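Local structure of 5-carboxyvanillate decarboxylase (Sphingomonas paucimobilis, 4L6D) at residues I5-A10 with M71-L76; A268-G273 with M293-Y298; G273-A278 with A304-F309. The protein probably catalyses the metal-dependent removal of the 5-carboxylate group of 5-carboxyvanillate, and binds manganese and vanillate in an amidohydrolase-fold barrel. All blocks are in the same frame, centred on the assembly; numbering follows the deposited sequence.

Contact 1 of 3, residues I5-A10 with M71-L76; sequences IATEEA and MHLLSL. With MN (manganese (II) ion), chain I.
I5 and A6 pair in regular parallel fashion with M71 and H72, and this is the tightly bonded part of the contact. A6 N makes a hydrogen bond to M71 O, and L73 N meets A6 O at 2.8 Å in a nearly straight one (173°). I5 and M71 lie side by side on one face of the sheet; on the other, A6 CB approaches the H72 imidazole obliquely. From beyond the bulge that follows, E9 folds back and lays its CG over one face of the H72 ring, 3.8 Å from the centroid and displaced toward the rim, the two side chains crossing at about a right angle.

The register slips by one residue in a beta bulge between A6 and E9, and the pairing becomes looser. E9 N reaches L73 O only weakly, at 3.3 Å, before S75 N restores the pairing by bonding to E9 O. A water occupies the bulge, donating to T7 O and, over 2.7 Å, to L73 O, while it accepts from S75 OG at 2.8 Å. Beside it, L73 CD2 packs against T7 CB.

E8 CG lies anti to the backbone N (chi1 -158°), and the extended chain leads away from 71-76 to put OE2 2.2 Å from the manganese ion. A second water bridges this metal and E8 O. E8 OE1 is hydrogen-bonded to Y172 and S272, a second shell that would hold the carboxylate against rotation. E9 OE1 instead receives E8 N at 2.9 Å from above the carboxylate plane, and also the amides of I296 and D297; OE2 takes that of Y298. One buried carboxylate thus binds metal while the next gathers backbone N-H groups; metal ligands at the C-terminal ends of barrel strands are characteristic of the amidohydrolase fold.

Contact 2 of 3, residues A268-G273 with M293-Y298; sequences AITTSG and MWAIDY. With MN (manganese (II) ion), chain I; VNL (4-hydroxy-3-methoxybenzoate), chain J.
T270 pairs with M293 in a single parallel bridge, with hydrogen bonds from M293 N to I269 O at 2.8 Å and from T271 N to M293 O at 2.9 Å, after which both chains leave the sheet as loops. M293 bends at its third torsion and brings CE to 4.0 Å from A268 CB, with T270 CG2 beside it. T271 OG1 sits between its own backbone N and carbonyl carbon (chi1 65°), where it receives a weak hydrogen bond from A295 N at 3.3 Å; a water links the same hydroxyl to A295 O. A295 CB fills in against S272 CB, 3.8 Å away. Farther along, another water joins G273 N to I296 O. At the end of the contact D297 OD1 binds manganese at 2.1 Å, and the phenolic O3 of vanillate binds the same ion at 2.0 Å. D297 OD2 is hydrogen-bonded to H227 NE2, which would limit rotation of the carboxylate; E8 and H174 are the other protein ligands. S272 OG is hydrogen-bonded to H227 N, and T270 OG1 to Y172 OH. Helix 277-287 packs on I269 and T271, helix 317-331 on M293, and helix 303-311 on W294, while strand 5-11 adjoins T270 and A295.

Contact 3 of 3, residues G273-A278 with A304-F309; sequences GVESHA and APAVQF
The F309 ring carries E275 CA over the centre of one face, a CH-pi contact 3.6 Å from the centroid, while H277 N and A306 O lie at its edge, in plane. The H277 imidazole meets it rim to rim, the planes 18° apart and H277 CD2 3.5 Å from F309 CD1. At the imidazole edge, H277 NE2 donates a hydrogen bond to F309 O at 2.8 Å; the carbonyl oxygen lies near the imidazole plane and is met on a lone pair. F309 CG is anti to its backbone N (chi1 153°), on the side of the inverse gamma turn centred on E275, and the ring lies against that turn's E275 CA. The E275 chain extends past the ring, placing OE2 3.4 Å from A306 CB and OE1 3.5 Å from P305 CB. W237 of the second subunit packs on E275. An alanine in place of F309 would probably open a gap against E275 CA and leave the H277 ring without the rim it lies against. S276 N-caps helix 277-287, its OG bonded to A279 N. Here the loop after one barrel strand, together with the start of its helix, packs on the helix following the next strand, as in an amidohydrolase TIM barrel.

Overall arrangement
Contacts 1 and 2 are buried and belong to the same parallel sheet, in which strands 5-11 and 292-293 are the first and last; contact 3 lies farther out, partly exposed and close to the second subunit. The first two meet directly through E8 with S272 and E9 with Y298, and share the manganese ion and one of its waters, so their chemistry is that of carboxylates, amides and bound water. Contact 3 shares G273 with contact 2 and joins it through W294 NE1 and A306 O, but relies on an aromatic ring and a single imidazole-carbonyl bond. Contacts 1 and 3 do not touch, their nearest atoms being about 6 Å apart.

Contact 1 of 3, residues I5-A10 with M71-L76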
loop_
_atom_site.group_PDB
_atom_site.type_symbol
_atom_site.label_atom_id
_atom_site.label_comp_id
_atom_site.label_asym_id
_atom_site.label_seq_id
_atom_site.Cartn_x
_atom_site.Cartn_y
_atom_site.Cartn_z
ATOM N N ILE A 5 -21.224 -16.831 3.526
ATOM C CA ILE A 5 -21.079 -16.194 4.826
ATOM C C ILE A 5 -20.251 -14.931 4.633
ATOM O O ILE A 5 -19.045 -15.001 4.422
ATOM C CB ILE A 5 -20.393 -17.148 5.841
ATOM C CG1 ILE A 5 -21.226 -18.423 6.041
ATOM C CG2 ILE A 5 -20.144 -16.427 7.169
ATOM C CD1 ILE A 5 -20.500 -19.491 6.862
ATOM N N ALA A 6 -20.907 -13.774 4.676
ATOM C CA ALA A 6 -20.228 -12.494 4.466
ATOM C C ALA A 6 -19.503 -12.068 5.745
ATOM O O ALA A 6 -20.115 -12.031 6.806
ATOM C CB ALA A 6 -21.238 -11.433 4.039
ATOM N N THR A 7 -18.215 -11.761 5.660
ATOM C CA THR A 7 -17.416 -11.616 6.880
ATOM C C THR A 7 -17.042 -10.214 7.367
ATOM O O THR A 7 -16.358 -10.106 8.391
ATOM C CB THR A 7 -16.116 -12.442 6.805
ATOM O OG1 THR A 7 -15.379 -12.078 5.624
ATOM C CG2 THR A 7 -16.436 -13.932 6.765
ATOM N N GLU A 8 -17.472 -9.154 6.680
ATOM C CA GLU A 8 -17.124 -7.798 7.130
ATOM C C GLU A 8 -18.353 -6.902 7.136
ATOM O O GLU A 8 -18.385 -5.855 6.483
ATOM C CB GLU A 8 -16.025 -7.161 6.268
ATOM C CG GLU A 8 -15.293 -6.021 7.025
ATOM C CD GLU A 8 -14.337 -5.231 6.143
ATOM O OE1 GLU A 8 -13.332 -5.815 5.670
ATOM O OE2 GLU A 8 -14.584 -4.026 5.919
ATOM N N GLU A 9 -19.361 -7.311 7.897
ATOM C CA GLU A 9 -20.675 -6.717 7.762
ATOM C C GLU A 9 -20.952 -5.862 8.977
ATOM O O GLU A 9 -21.127 -6.363 10.079
ATOM C CB GLU A 9 -21.724 -7.814 7.536
ATOM C CG GLU A 9 -21.251 -8.845 6.486
ATOM C CD GLU A 9 -20.658 -8.174 5.252
ATOM O OE1 GLU A 9 -19.555 -8.587 4.796
ATOM O OE2 GLU A 9 -21.290 -7.213 4.755
ATOM N N ALA A 10 -20.957 -4.556 8.750
ATOM C CA ALA A 10 -21.017 -3.571 9.820
ATOM C C ALA A 10 -22.408 -3.433 10.420
ATOM O O ALA A 10 -23.420 -3.543 9.723
ATOM C CB ALA A 10 -20.549 -2.219 9.289
ATOM N N MET A 71 -25.502 -15.937 5.616
ATOM C CA MET A 71 -25.148 -15.250 6.862
ATOM C C MET A 71 -24.369 -13.956 6.695
ATOM O O MET A 71 -23.620 -13.772 5.732
ATOM C CB MET A 71 -24.294 -16.170 7.757
ATOM C CG MET A 71 -24.944 -17.486 8.137
ATOM S SD MET A 71 -23.949 -18.447 9.301
ATOM C CE MET A 71 -24.380 -17.603 10.833
ATOM N N HIS A 72 -24.549 -13.072 7.670
ATOM C CA HIS A 72 -23.603 -11.991 7.925
ATOM C C HIS A 72 -22.878 -12.265 9.221
ATOM O O HIS A 72 -23.510 -12.585 10.245
ATOM C CB HIS A 72 -24.308 -10.655 8.110
ATOM C CG HIS A 72 -24.677 -9.968 6.837
ATOM N ND1 HIS A 72 -25.015 -8.632 6.800
ATOM C CD2 HIS A 72 -24.786 -10.425 5.567
ATOM C CE1 HIS A 72 -25.295 -8.289 5.555
ATOM N NE2 HIS A 72 -25.185 -9.361 4.792
ATOM N N LEU A 73 -21.556 -12.133 9.176
ATOM C CA LEU A 73 -20.737 -12.011 10.385
ATOM C C LEU A 73 -20.664 -10.530 10.728
ATOM O O LEU A 73 -20.005 -9.747 10.032
ATOM C CB LEU A 73 -19.339 -12.592 10.140
ATOM C CG LEU A 73 -18.323 -12.444 11.271
ATOM C CD1 LEU A 73 -18.713 -13.288 12.498
ATOM C CD2 LEU A 73 -16.925 -12.816 10.760
ATOM N N LEU A 74 -21.387 -10.152 11.774
ATOM C CA LEU A 74 -21.549 -8.744 12.142
ATOM C C LEU A 74 -20.379 -8.246 12.980
ATOM O O LEU A 74 -19.814 -8.994 13.776
ATOM C CB LEU A 74 -22.842 -8.556 12.937
ATOM C CG LEU A 74 -24.135 -9.034 12.275
ATOM C CD1 LEU A 74 -25.295 -9.007 13.271
ATOM C CD2 LEU A 74 -24.474 -8.171 11.065
ATOM N N SER A 75 -20.049 -6.966 12.816
ATOM C CA SER A 75 -19.020 -6.307 13.619
ATOM C C SER A 75 -19.464 -4.883 13.894
ATOM O O SER A 75 -19.998 -4.216 13.001
ATOM C CB SER A 75 -17.677 -6.305 12.870
ATOM O OG SER A 75 -17.848 -5.984 11.490
ATOM N N LEU A 76 -19.234 -4.397 15.110
ATOM C CA LEU A 76 -19.482 -2.988 15.377
ATOM C C LEU A 76 -18.623 -2.134 14.442
ATOM O O LEU A 76 -17.409 -2.302 14.360
ATOM C CB LEU A 76 -19.191 -2.654 16.840
ATOM C CG LEU A 76 -19.298 -1.159 17.159
ATOM C CD1 LEU A 76 -20.742 -0.687 17.042
ATOM C CD2 LEU A 76 -18.755 -0.853 18.564
HETATM MN MN MN I . -15.913 -2.409 6.541
HETATM O O HOH W 1 -17.629 -8.539 10.461
HETATM O O HOH W 2 -17.484 -3.394 7.712
#

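Contact 2 of 3, residues A268-G273 with M293-Y298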
loop_
_atom_site.group_PDB
_atom_site.type_symbol
_atom_site.label_atom_id
_atom_site.label_comp_id
_atom_site.label_asym_id
_atom_site.label_seq_id
_atom_site.Cartn_x
_atom_site.Cartn_y
_atom_site.Cartn_z
ATOM N N ALA A 268 -5.386 -14.431 7.738
ATOM C CA ALA A 268 -6.253 -14.769 6.614
ATOM C C ALA A 268 -6.836 -13.449 6.128
ATOM O O ALA A 268 -6.755 -12.427 6.827
ATOM C CB ALA A 268 -7.372 -15.740 7.038
ATOM N N ILE A 269 -7.410 -13.463 4.931
ATOM C CA ILE A 269 -7.909 -12.239 4.316
ATOM C C ILE A 269 -9.350 -12.391 3.870
ATOM O O ILE A 269 -9.852 -13.505 3.731
ATOM C CB ILE A 269 -7.035 -11.777 3.108
ATOM C CG1 ILE A 269 -7.214 -12.692 1.890
ATOM C CG2 ILE A 269 -5.567 -11.730 3.503
ATOM C CD1 ILE A 269 -6.644 -12.088 0.611
ATOM N N THR A 270 -10.011 -11.257 3.652
ATOM C CA THR A 270 -11.325 -11.262 3.014
ATOM C C THR A 270 -11.334 -10.389 1.778
ATOM O O THR A 270 -10.440 -9.560 1.582
ATOM C CB THR A 270 -12.480 -10.829 3.942
ATOM O OG1 THR A 270 -12.634 -9.404 3.889
ATOM C CG2 THR A 270 -12.256 -11.294 5.389
ATOM N N THR A 271 -12.366 -10.574 0.962
ATOM C CA THR A 271 -12.501 -9.869 -0.310
ATOM C C THR A 271 -13.336 -8.594 -0.220
ATOM O O THR A 271 -13.708 -8.053 -1.253
ATOM C CB THR A 271 -13.159 -10.779 -1.367
ATOM O OG1 THR A 271 -14.501 -11.071 -0.967
ATOM C CG2 THR A 271 -12.382 -12.104 -1.505
ATOM N N SER A 272 -13.651 -8.129 0.991
ATOM C CA SER A 272 -14.484 -6.926 1.129
ATOM C C SER A 272 -13.966 -5.789 0.262
ATOM O O SER A 272 -12.784 -5.455 0.297
ATOM C CB SER A 272 -14.529 -6.464 2.584
ATOM O OG SER A 272 -13.217 -6.346 3.101
ATOM N N GLY A 273 -14.840 -5.194 -0.537
ATOM C CA GLY A 273 -14.442 -4.035 -1.323
ATOM C C GLY A 273 -13.451 -4.267 -2.444
ATOM O O GLY A 273 -12.970 -3.302 -3.036
ATOM N N MET A 293 -11.409 -15.422 2.409
ATOM C CA MET A 293 -12.836 -15.454 2.717
ATOM C C MET A 293 -13.586 -14.379 1.962
ATOM O O MET A 293 -13.050 -13.320 1.670
ATOM C CB MET A 293 -13.053 -15.232 4.209
ATOM C CG MET A 293 -12.561 -16.386 5.051
ATOM S SD MET A 293 -12.675 -16.069 6.823
ATOM C CE MET A 293 -11.278 -14.984 7.090
ATOM N N TRP A 294 -14.851 -14.649 1.673
ATOM C CA TRP A 294 -15.706 -13.671 1.024
ATOM C C TRP A 294 -16.325 -12.699 2.034
ATOM O O TRP A 294 -16.566 -13.048 3.195
ATOM C CB TRP A 294 -16.780 -14.425 0.232
ATOM C CG TRP A 294 -17.793 -13.555 -0.442
ATOM C CD1 TRP A 294 -17.607 -12.781 -1.547
ATOM C CD2 TRP A 294 -19.155 -13.383 -0.045
ATOM N NE1 TRP A 294 -18.780 -12.124 -1.864
ATOM C CE2 TRP A 294 -19.746 -12.491 -0.959
ATOM C CE3 TRP A 294 -19.938 -13.913 0.996
ATOM C CZ2 TRP A 294 -21.082 -12.107 -0.863
ATOM C CZ3 TRP A 294 -21.258 -13.530 1.092
ATOM C CH2 TRP A 294 -21.820 -12.636 0.164
ATOM N N ALA A 295 -16.580 -11.472 1.580
ATOM C CA ALA A 295 -17.280 -10.473 2.389
ATOM C C ALA A 295 -18.002 -9.494 1.470
ATOM O O ALA A 295 -17.754 -9.489 0.264
ATOM C CB ALA A 295 -16.311 -9.721 3.304
ATOM N N ILE A 296 -18.868 -8.654 2.040
ATOM C CA ILE A 296 -19.590 -7.650 1.266
ATOM C C ILE A 296 -19.144 -6.237 1.627
ATOM O O ILE A 296 -19.030 -5.379 0.745
ATOM C CB ILE A 296 -21.114 -7.757 1.468
ATOM C CG1 ILE A 296 -21.617 -9.153 1.087
ATOM C CG2 ILE A 296 -21.833 -6.664 0.673
ATOM C CD1 ILE A 296 -23.003 -9.439 1.627
ATOM N N ASP A 297 -18.888 -6.002 2.917
ATOM C CA ASP A 297 -18.749 -4.650 3.469
ATOM C C ASP A 297 -20.088 -3.892 3.464
ATOM O O ASP A 297 -20.123 -2.675 3.262
ATOM C CB ASP A 297 -17.655 -3.834 2.752
ATOM C CG ASP A 297 -16.710 -3.148 3.716
ATOM O OD1 ASP A 297 -17.087 -2.951 4.887
ATOM O OD2 ASP A 297 -15.587 -2.792 3.295
ATOM N N TYR A 298 -21.185 -4.611 3.696
ATOM C CA TYR A 298 -22.499 -4.001 3.864
ATOM C C TYR A 298 -22.513 -3.254 5.215
ATOM O O TYR A 298 -21.893 -3.718 6.165
ATOM C CB TYR A 298 -23.560 -5.107 3.844
ATOM C CG TYR A 298 -24.971 -4.593 3.970
ATOM C CD1 TYR A 298 -25.694 -4.228 2.845
ATOM C CD2 TYR A 298 -25.575 -4.450 5.220
ATOM C CE1 TYR A 298 -26.980 -3.745 2.952
ATOM C CE2 TYR A 298 -26.858 -3.967 5.336
ATOM C CZ TYR A 298 -27.562 -3.622 4.196
ATOM O OH TYR A 298 -28.844 -3.130 4.285
HETATM MN MN MN I . -15.913 -2.409 6.541
HETATM C C1 VNL J . -16.912 3.094 4.707
HETATM C CO1 VNL J . -16.715 1.907 3.989
HETATM C CO2 VNL J . -16.855 3.114 6.114
HETATM C CM1 VNL J . -16.463 0.701 4.670
HETATM C CM2 VNL J . -16.593 1.935 6.808
HETATM O OM VNL J . -16.518 1.856 8.174
HETATM C CZ VNL J . -16.398 0.687 6.063
HETATM C CC VNL J . -17.221 4.364 3.959
HETATM C CV VNL J . -16.687 3.039 8.979
HETATM O O1 VNL J . -17.570 4.326 2.748
HETATM O O2 VNL J . -17.187 5.449 4.587
HETATM O O3 VNL J . -16.482 -0.461 6.800
HETATM O O HOH W 3 -16.335 -9.343 -2.137
HETATM O O HOH W 4 -17.326 -6.175 -1.334
HETATM O O HOH W 2 -17.484 -3.394 7.712
#

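Contact 3 of 3, residues G273-A278 with A304-F309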
loop_
_atom_site.group_PDB
_atom_site.type_symbol
_atom_site.label_atom_id
_atom_site.label_comp_id
_atom_site.label_asym_id
_atom_site.label_seq_id
_atom_site.Cartn_x
_atom_site.Cartn_y
_atom_site.Cartn_z
ATOM N N GLY A 273 -14.840 -5.194 -0.537
ATOM C CA GLY A 273 -14.442 -4.035 -1.323
ATOM C C GLY A 273 -13.451 -4.267 -2.444
ATOM O O GLY A 273 -12.970 -3.302 -3.036
ATOM N N VAL A 274 -13.143 -5.528 -2.742
ATOM C CA VAL A 274 -12.219 -5.869 -3.826
ATOM C C VAL A 274 -12.830 -6.997 -4.645
ATOM O O VAL A 274 -12.434 -8.167 -4.549
ATOM C CB VAL A 274 -10.814 -6.252 -3.312
ATOM C CG1 VAL A 274 -9.853 -6.510 -4.484
ATOM C CG2 VAL A 274 -10.277 -5.141 -2.405
ATOM N N GLU A 275 -13.828 -6.634 -5.441
ATOM C CA GLU A 275 -14.567 -7.598 -6.249
ATOM C C GLU A 275 -13.866 -7.785 -7.588
ATOM O O GLU A 275 -14.399 -7.478 -8.650
ATOM C CB GLU A 275 -16.022 -7.124 -6.383
ATOM C CG GLU A 275 -16.667 -7.035 -4.993
ATOM C CD GLU A 275 -18.020 -6.326 -4.955
ATOM O OE1 GLU A 275 -18.646 -6.122 -6.018
ATOM O OE2 GLU A 275 -18.451 -5.984 -3.822
ATOM N N SER A 276 -12.641 -8.303 -7.499
ATOM C CA SER A 276 -11.792 -8.537 -8.658
ATOM C C SER A 276 -11.423 -10.003 -8.757
ATOM O O SER A 276 -10.758 -10.535 -7.876
ATOM C CB SER A 276 -10.502 -7.723 -8.515
ATOM O OG SER A 276 -9.519 -8.183 -9.436
ATOM N N HIS A 277 -11.847 -10.666 -9.827
ATOM C CA HIS A 277 -11.446 -12.062 -10.005
ATOM C C HIS A 277 -9.929 -12.211 -10.103
ATOM O O HIS A 277 -9.369 -13.203 -9.636
ATOM C CB HIS A 277 -12.112 -12.667 -11.235
ATOM C CG HIS A 277 -13.585 -12.868 -11.080
ATOM N ND1 HIS A 277 -14.446 -12.904 -12.156
ATOM C CD2 HIS A 277 -14.349 -13.057 -9.975
ATOM C CE1 HIS A 277 -15.678 -13.100 -11.720
ATOM N NE2 HIS A 277 -15.650 -13.182 -10.402
ATOM N N ALA A 278 -9.262 -11.239 -10.713
ATOM C CA ALA A 278 -7.810 -11.310 -10.863
ATOM C C ALA A 278 -7.110 -11.229 -9.516
ATOM O O ALA A 278 -6.153 -11.964 -9.267
ATOM C CB ALA A 278 -7.305 -10.190 -11.779
ATOM N N ALA A 304 -25.723 -7.360 -3.882
ATOM C CA ALA A 304 -25.837 -8.097 -5.157
ATOM C C ALA A 304 -24.527 -8.215 -5.943
ATOM O O ALA A 304 -24.168 -9.316 -6.354
ATOM C CB ALA A 304 -26.968 -7.554 -6.042
ATOM N N PRO A 305 -23.794 -7.098 -6.133
ATOM C CA PRO A 305 -22.553 -7.247 -6.901
ATOM C C PRO A 305 -21.527 -8.112 -6.172
ATOM O O PRO A 305 -20.777 -8.840 -6.819
ATOM C CB PRO A 305 -22.026 -5.812 -7.042
ATOM C CG PRO A 305 -23.164 -4.921 -6.712
ATOM C CD PRO A 305 -24.141 -5.684 -5.881
ATOM N N ALA A 306 -21.480 -8.033 -4.847
ATOM C CA ALA A 306 -20.510 -8.826 -4.094
ATOM C C ALA A 306 -20.827 -10.317 -4.222
ATOM O O ALA A 306 -19.938 -11.149 -4.378
ATOM C CB ALA A 306 -20.498 -8.392 -2.630
ATOM N N VAL A 307 -22.109 -10.641 -4.127
ATOM C CA VAL A 307 -22.577 -12.008 -4.301
ATOM C C VAL A 307 -22.262 -12.524 -5.705
ATOM O O VAL A 307 -21.747 -13.636 -5.870
ATOM C CB VAL A 307 -24.094 -12.090 -4.014
ATOM C CG1 VAL A 307 -24.679 -13.432 -4.469
ATOM C CG2 VAL A 307 -24.346 -11.867 -2.525
ATOM N N GLN A 308 -22.559 -11.719 -6.718
ATOM C CA GLN A 308 -22.354 -12.166 -8.084
ATOM C C GLN A 308 -20.875 -12.323 -8.401
ATOM O O GLN A 308 -20.501 -13.205 -9.178
ATOM C CB GLN A 308 -23.102 -11.251 -9.048
ATOM C CG GLN A 308 -24.602 -11.380 -8.788
ATOM C CD GLN A 308 -25.462 -10.358 -9.500
ATOM O OE1 GLN A 308 -25.039 -9.716 -10.467
ATOM N NE2 GLN A 308 -26.700 -10.225 -9.034
ATOM N N PHE A 309 -20.041 -11.510 -7.755
ATOM C CA PHE A 309 -18.587 -11.638 -7.873
ATOM C C PHE A 309 -18.109 -13.040 -7.469
ATOM O O PHE A 309 -17.380 -13.697 -8.225
ATOM C CB PHE A 309 -17.917 -10.532 -7.043
ATOM C CG PHE A 309 -16.535 -10.867 -6.522
ATOM C CD1 PHE A 309 -15.437 -10.961 -7.372
ATOM C CD2 PHE A 309 -16.340 -11.045 -5.151
ATOM C CE1 PHE A 309 -14.161 -11.243 -6.862
ATOM C CE2 PHE A 309 -15.077 -11.327 -4.636
ATOM C CZ PHE A 309 -13.989 -11.435 -5.494
#